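Local structure of glucosamine kinase (Streptacidiphilus jiangxiensis, 6HWJ) at residues I152-R157 against A231-R236; I295-D300 against A331-A336. The protein phosphorylates D-glucosamine to D-glucosamine 6-phosphate at the expense of ATP with magnesium as cofactor, and acts on glucose to a lesser extent. One frame throughout, in Å; residues are numbered along the deposited sequence.

Interaction 1. Residues I152-R157 against A231-R236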
loop_
_atom_site.group_PDB
_atom_site.type_symbol
_atom_site.label_atom_id
_atom_site.label_comp_id
_atom_site.label_asym_id
_atom_site.label_seq_id
_atom_site.Cartn_x
_atom_site.Cartn_y
_atom_site.Cartn_z
ATOM N N ILE A 152 7.525 -5.459 4.864
ATOM C CA ILE A 152 7.060 -6.132 6.070
ATOM C C ILE A 152 8.231 -6.708 6.851
ATOM O O ILE A 152 8.315 -6.562 8.076
ATOM C CB ILE A 152 6.020 -7.217 5.708
ATOM C CG1 ILE A 152 4.743 -6.551 5.180
ATOM C CG2 ILE A 152 5.697 -8.059 6.942
ATOM C CD1 ILE A 152 3.751 -7.496 4.524
ATOM N N ALA A 153 9.158 -7.379 6.151
ATOM C CA ALA A 153 10.324 -7.940 6.832
ATOM C C ALA A 153 11.172 -6.856 7.490
ATOM O O ALA A 153 11.611 -7.006 8.641
ATOM C CB ALA A 153 11.165 -8.756 5.844
ATOM N N ALA A 154 11.410 -5.747 6.790
ATOM C CA ALA A 154 12.198 -4.674 7.381
ATOM C C ALA A 154 11.529 -4.133 8.637
ATOM O O ALA A 154 12.198 -3.856 9.644
ATOM C CB ALA A 154 12.410 -3.547 6.357
ATOM N N LEU A 155 10.211 -3.959 8.596
ATOM C CA LEU A 155 9.490 -3.456 9.759
ATOM C C LEU A 155 9.591 -4.430 10.937
ATOM O O LEU A 155 9.914 -4.032 12.063
ATOM C CB LEU A 155 8.021 -3.212 9.376
ATOM C CG LEU A 155 7.839 -2.063 8.374
ATOM C CD1 LEU A 155 6.440 -2.067 7.772
ATOM C CD2 LEU A 155 8.118 -0.744 9.064
ATOM N N ALA A 156 9.317 -5.710 10.696
ATOM C CA ALA A 156 9.425 -6.708 11.759
ATOM C C ALA A 156 10.829 -6.733 12.352
ATOM O O ALA A 156 10.995 -6.707 13.573
ATOM C CB ALA A 156 9.042 -8.090 11.215
ATOM N N ARG A 157 11.858 -6.771 11.494
ATOM C CA ARG A 157 13.235 -6.765 11.974
ATOM C C ARG A 157 13.559 -5.515 12.772
ATOM O O ARG A 157 14.427 -5.545 13.666
ATOM C CB ARG A 157 14.213 -6.883 10.794
ATOM N N ALA A 231 11.751 4.952 10.489
ATOM C CA ALA A 231 13.007 4.620 11.149
ATOM C C ALA A 231 13.385 3.169 10.898
ATOM O O ALA A 231 14.560 2.853 10.691
ATOM C CB ALA A 231 12.911 4.901 12.651
ATOM N N ALA A 232 12.403 2.271 10.915
ATOM C CA ALA A 232 12.678 0.866 10.666
ATOM C C ALA A 232 13.023 0.624 9.203
ATOM O O ALA A 232 13.953 -0.128 8.899
ATOM C CB ALA A 232 11.464 0.001 11.057
ATOM N N LEU A 233 12.261 1.222 8.283
ATOM C CA LEU A 233 12.538 1.036 6.864
ATOM C C LEU A 233 13.895 1.614 6.500
ATOM O O LEU A 233 14.633 1.039 5.686
ATOM C CB LEU A 233 11.426 1.677 6.031
ATOM C CG LEU A 233 10.027 1.109 6.207
ATOM C CD1 LEU A 233 9.026 1.931 5.436
ATOM C CD2 LEU A 233 9.919 -0.373 5.808
ATOM N N ALA A 234 14.259 2.741 7.103
ATOM C CA ALA A 234 15.512 3.397 6.759
ATOM C C ALA A 234 16.723 2.576 7.180
ATOM O O ALA A 234 17.830 2.835 6.692
ATOM C CB ALA A 234 15.587 4.787 7.400
ATOM N N ALA A 235 16.544 1.590 8.061
ATOM C CA ALA A 235 17.653 0.728 8.450
ATOM C C ALA A 235 18.183 -0.100 7.285
ATOM O O ALA A 235 19.330 -0.556 7.333
ATOM C CB ALA A 235 17.218 -0.200 9.586
ATOM N N ARG A 236 17.386 -0.302 6.237
ATOM C CA ARG A 236 17.868 -0.966 5.034
ATOM C C ARG A 236 18.761 -0.060 4.194
ATOM O O ARG A 236 19.344 -0.524 3.206
ATOM C CB ARG A 236 16.698 -1.453 4.182
ATOM C CG ARG A 236 15.946 -2.641 4.790
ATOM C CD ARG A 236 15.149 -3.417 3.745
ATOM N NE ARG A 236 16.008 -4.037 2.738
ATOM C CZ ARG A 236 16.227 -3.543 1.518
ATOM N NH1 ARG A 236 15.650 -2.414 1.127
ATOM N NH2 ARG A 236 17.032 -4.187 0.685
HETATM O O HOH W 1 14.396 -2.776 9.668
#

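Interaction 2. Residues I295-D300 against A331-A336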
loop_
_atom_site.group_PDB
_atom_site.type_symbol
_atom_site.label_atom_id
_atom_site.label_comp_id
_atom_site.label_asym_id
_atom_site.label_seq_id
_atom_site.Cartn_x
_atom_site.Cartn_y
_atom_site.Cartn_z
ATOM N N ILE A 295 14.454 6.553 0.787
ATOM C CA ILE A 295 14.423 5.326 1.579
ATOM C C ILE A 295 13.291 4.437 1.069
ATOM O O ILE A 295 12.457 4.854 0.269
ATOM C CB ILE A 295 14.232 5.595 3.092
ATOM C CG1 ILE A 295 12.925 6.333 3.351
ATOM C CG2 ILE A 295 15.423 6.397 3.661
ATOM C CD1 ILE A 295 12.478 6.294 4.806
ATOM N N ASP A 296 13.275 3.196 1.540
ATOM C CA ASP A 296 12.085 2.356 1.394
ATOM C C ASP A 296 10.917 3.035 2.111
ATOM O O ASP A 296 11.018 3.355 3.304
ATOM C CB ASP A 296 12.338 0.966 2.001
ATOM C CG ASP A 296 13.416 0.177 1.262
ATOM O OD1 ASP A 296 13.930 0.632 0.217
ATOM O OD2 ASP A 296 13.776 -0.908 1.749
ATOM N N VAL A 297 9.816 3.261 1.398
ATOM C CA VAL A 297 8.670 3.957 1.953
ATOM C C VAL A 297 7.434 3.061 1.829
ATOM O O VAL A 297 7.458 2.021 1.182
ATOM C CB VAL A 297 8.408 5.323 1.280
ATOM C CG1 VAL A 297 9.570 6.284 1.518
ATOM C CG2 VAL A 297 8.140 5.163 -0.211
ATOM N N HIS A 298 6.350 3.486 2.477
ATOM C CA HIS A 298 5.053 2.849 2.262
ATOM C C HIS A 298 4.586 3.071 0.829
ATOM O O HIS A 298 4.251 2.115 0.112
ATOM C CB HIS A 298 4.011 3.394 3.258
ATOM C CG HIS A 298 2.671 2.739 3.147
ATOM N ND1 HIS A 298 1.794 3.001 2.111
ATOM C CD2 HIS A 298 2.062 1.803 3.933
ATOM C CE1 HIS A 298 0.703 2.258 2.261
ATOM N NE2 HIS A 298 0.840 1.522 3.358
ATOM N N GLY A 299 4.532 4.333 0.396
ATOM C CA GLY A 299 4.337 4.657 -1.003
ATOM C C GLY A 299 2.898 4.840 -1.434
ATOM O O GLY A 299 2.662 5.267 -2.570
ATOM N N ASP A 300 1.941 4.534 -0.573
ATOM C CA ASP A 300 0.525 4.742 -0.882
ATOM C C ASP A 300 -0.180 5.021 0.440
ATOM O O ASP A 300 -1.148 4.354 0.816
ATOM C CB ASP A 300 -0.057 3.537 -1.618
ATOM C CG ASP A 300 -1.490 3.763 -2.077
ATOM O OD1 ASP A 300 -1.863 4.921 -2.324
ATOM O OD2 ASP A 300 -2.236 2.766 -2.170
ATOM N N ALA A 331 10.750 1.181 -5.929
ATOM C CA ALA A 331 11.830 2.149 -5.846
ATOM C C ALA A 331 11.733 2.971 -4.565
ATOM O O ALA A 331 10.644 3.215 -4.023
ATOM C CB ALA A 331 11.797 3.073 -7.065
ATOM N N ARG A 332 12.893 3.407 -4.084
ATOM C CA ARG A 332 12.951 4.293 -2.934
ATOM C C ARG A 332 12.447 5.683 -3.294
ATOM O O ARG A 332 12.586 6.141 -4.432
ATOM C CB ARG A 332 14.373 4.367 -2.404
ATOM C CG ARG A 332 14.878 3.052 -1.881
ATOM C CD ARG A 332 16.303 3.161 -1.373
ATOM N NE ARG A 332 16.640 2.050 -0.475
ATOM C CZ ARG A 332 17.872 1.779 -0.049
ATOM N NH1 ARG A 332 18.885 2.525 -0.429
ATOM N NH2 ARG A 332 18.076 0.754 0.757
ATOM N N GLN A 333 11.860 6.351 -2.303
ATOM C CA GLN A 333 11.269 7.672 -2.446
ATOM C C GLN A 333 11.609 8.493 -1.203
ATOM O O GLN A 333 12.055 7.926 -0.192
ATOM C CB GLN A 333 9.749 7.578 -2.597
ATOM C CG GLN A 333 9.254 6.678 -3.753
ATOM C CD GLN A 333 9.507 7.290 -5.119
ATOM O OE1 GLN A 333 9.950 8.428 -5.222
ATOM N NE2 GLN A 333 9.218 6.531 -6.176
ATOM N N PRO A 334 11.364 9.810 -1.207
ATOM C CA PRO A 334 11.532 10.585 0.029
ATOM C C PRO A 334 10.519 10.159 1.084
ATOM O O PRO A 334 9.353 9.932 0.784
ATOM C CB PRO A 334 11.282 12.036 -0.409
ATOM C CG PRO A 334 11.321 12.006 -1.911
ATOM C CD PRO A 334 10.849 10.640 -2.306
ATOM N N ALA A 335 10.973 10.094 2.332
ATOM C CA ALA A 335 10.059 9.848 3.440
ATOM C C ALA A 335 8.962 10.905 3.495
ATOM O O ALA A 335 7.817 10.601 3.866
ATOM C CB ALA A 335 10.829 9.810 4.763
ATOM N N ALA A 336 9.273 12.139 3.102
ATOM C CA ALA A 336 8.267 13.185 3.107
ATOM C C ALA A 336 7.079 12.845 2.217
ATOM O O ALA A 336 5.989 13.397 2.413
ATOM C CB ALA A 336 8.882 14.515 2.673
HETATM O O HOH W 2 9.551 2.526 -1.583
#

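Interaction 1. Residues I152-R157 against A231-R236
Leu155 and Leu233 meet with each CG anti to its own carbonyl carbon and beside the backbone N (chi1 -67° and -62°), which places both CG atoms in the seam between the helices although neither CB is aimed across it. The two side chains cross obliquely, with methyl CD2 of Leu233 lying 3.7 Å from the branch carbon CG of Leu155. CD2 of Leu155 touches that same methyl and also rests 4.0 Å from CB of Ala232, filling the angle between the two neighbours on helix 212-234. Ala154 points its CB toward the other segment, where it packs 4.1 Å from Leu233 CD2. Against that alanine CB lies the aliphatic part of Arg236, with Arg236 CD 3.8 Å from Ala154 CB. The arginine chain then bends at chi3 (64°), and its NH1 has Asp296 as salt-bridge partner; this side chain is poorly ordered, so the exact geometry is doubtful and its packing less certain than that of the leucines. Alanines at 154 and 232 go with a close approach of the backbones, 5.4 Å between Leu155 CA and Ala232 CA. A water beside this apolar seam donates to Ala232 O at 2.8 Å, but its link to Ala154 O is too short to be trusted. Leu155 also packs on Phe318, next to the magnesium ligand Asp317. Helix 148-157 follows strand 130-134, which holds Lys133, a probable ATP ligand, and short strand 137-138, and precedes strand 166-172; its meeting with the end of helix 212-234 is consistent with the C-helix of a protein-kinase-like fold packed against its helical lobe.

Interaction 2. Residues I295-D300 against A331-A336
Ile295 and Gln333 form an antiparallel hydrogen-bonded pair, Ile295 N giving to Gln333 O at 2.9 Å and Gln333 N returning to Ile295 O at 3.0 Å. Past the pair the chain carries Val297 toward the other segment: its CG1 lies 3.4 Å from Gln333 O, while CG2 packs on CB and CG of Gln333, the two side chains crossing at about a right angle. Ile295 reaches past the pair to place CD1 3.9 Å from Ala335 CB, at the start of helix 335-356. A water accepts from Val297 N and donates to Ala331 O, joining the backbones beyond the strands. Arg332, extended from CG to NE, passes beside Ile295 C, and its NE bonds Asp296 OD1 at 3.1 Å, nearly straight (163°). OD1 lies in the guanidinium plane at its edge, but is met from above the carboxylate plane; the two planes are 53° apart. NH1 of Arg332 continues to Thr239. With Arg332 bonded to OD1 and Arg236, less certainly placed, at OD2, this buried carboxylate probably favours its charged form, just before the His298-Gly299-Asp300 loop.

The two contacts adjoin, their centres 12 Å apart. Leu233, near the end of helix 212-234, belongs to interaction 1 and packs against interaction 2: it sets its CB 3.2 Å from Asp296 O, and its CD1 lies 4.0 Å from Val297 CA. The pairing of Arg236 with Asp296 also joins them, though the arginine is poorly ordered. Neither contact reaches the metals: the side chains of Leu155 and Val297 lie about 14 and 13 Å from a bound magnesium ion. Interaction 2 leads directly into the active site, since Asp300 binds D-glucosamine and its O accepts from NE2 of the magnesium ligand Gln305.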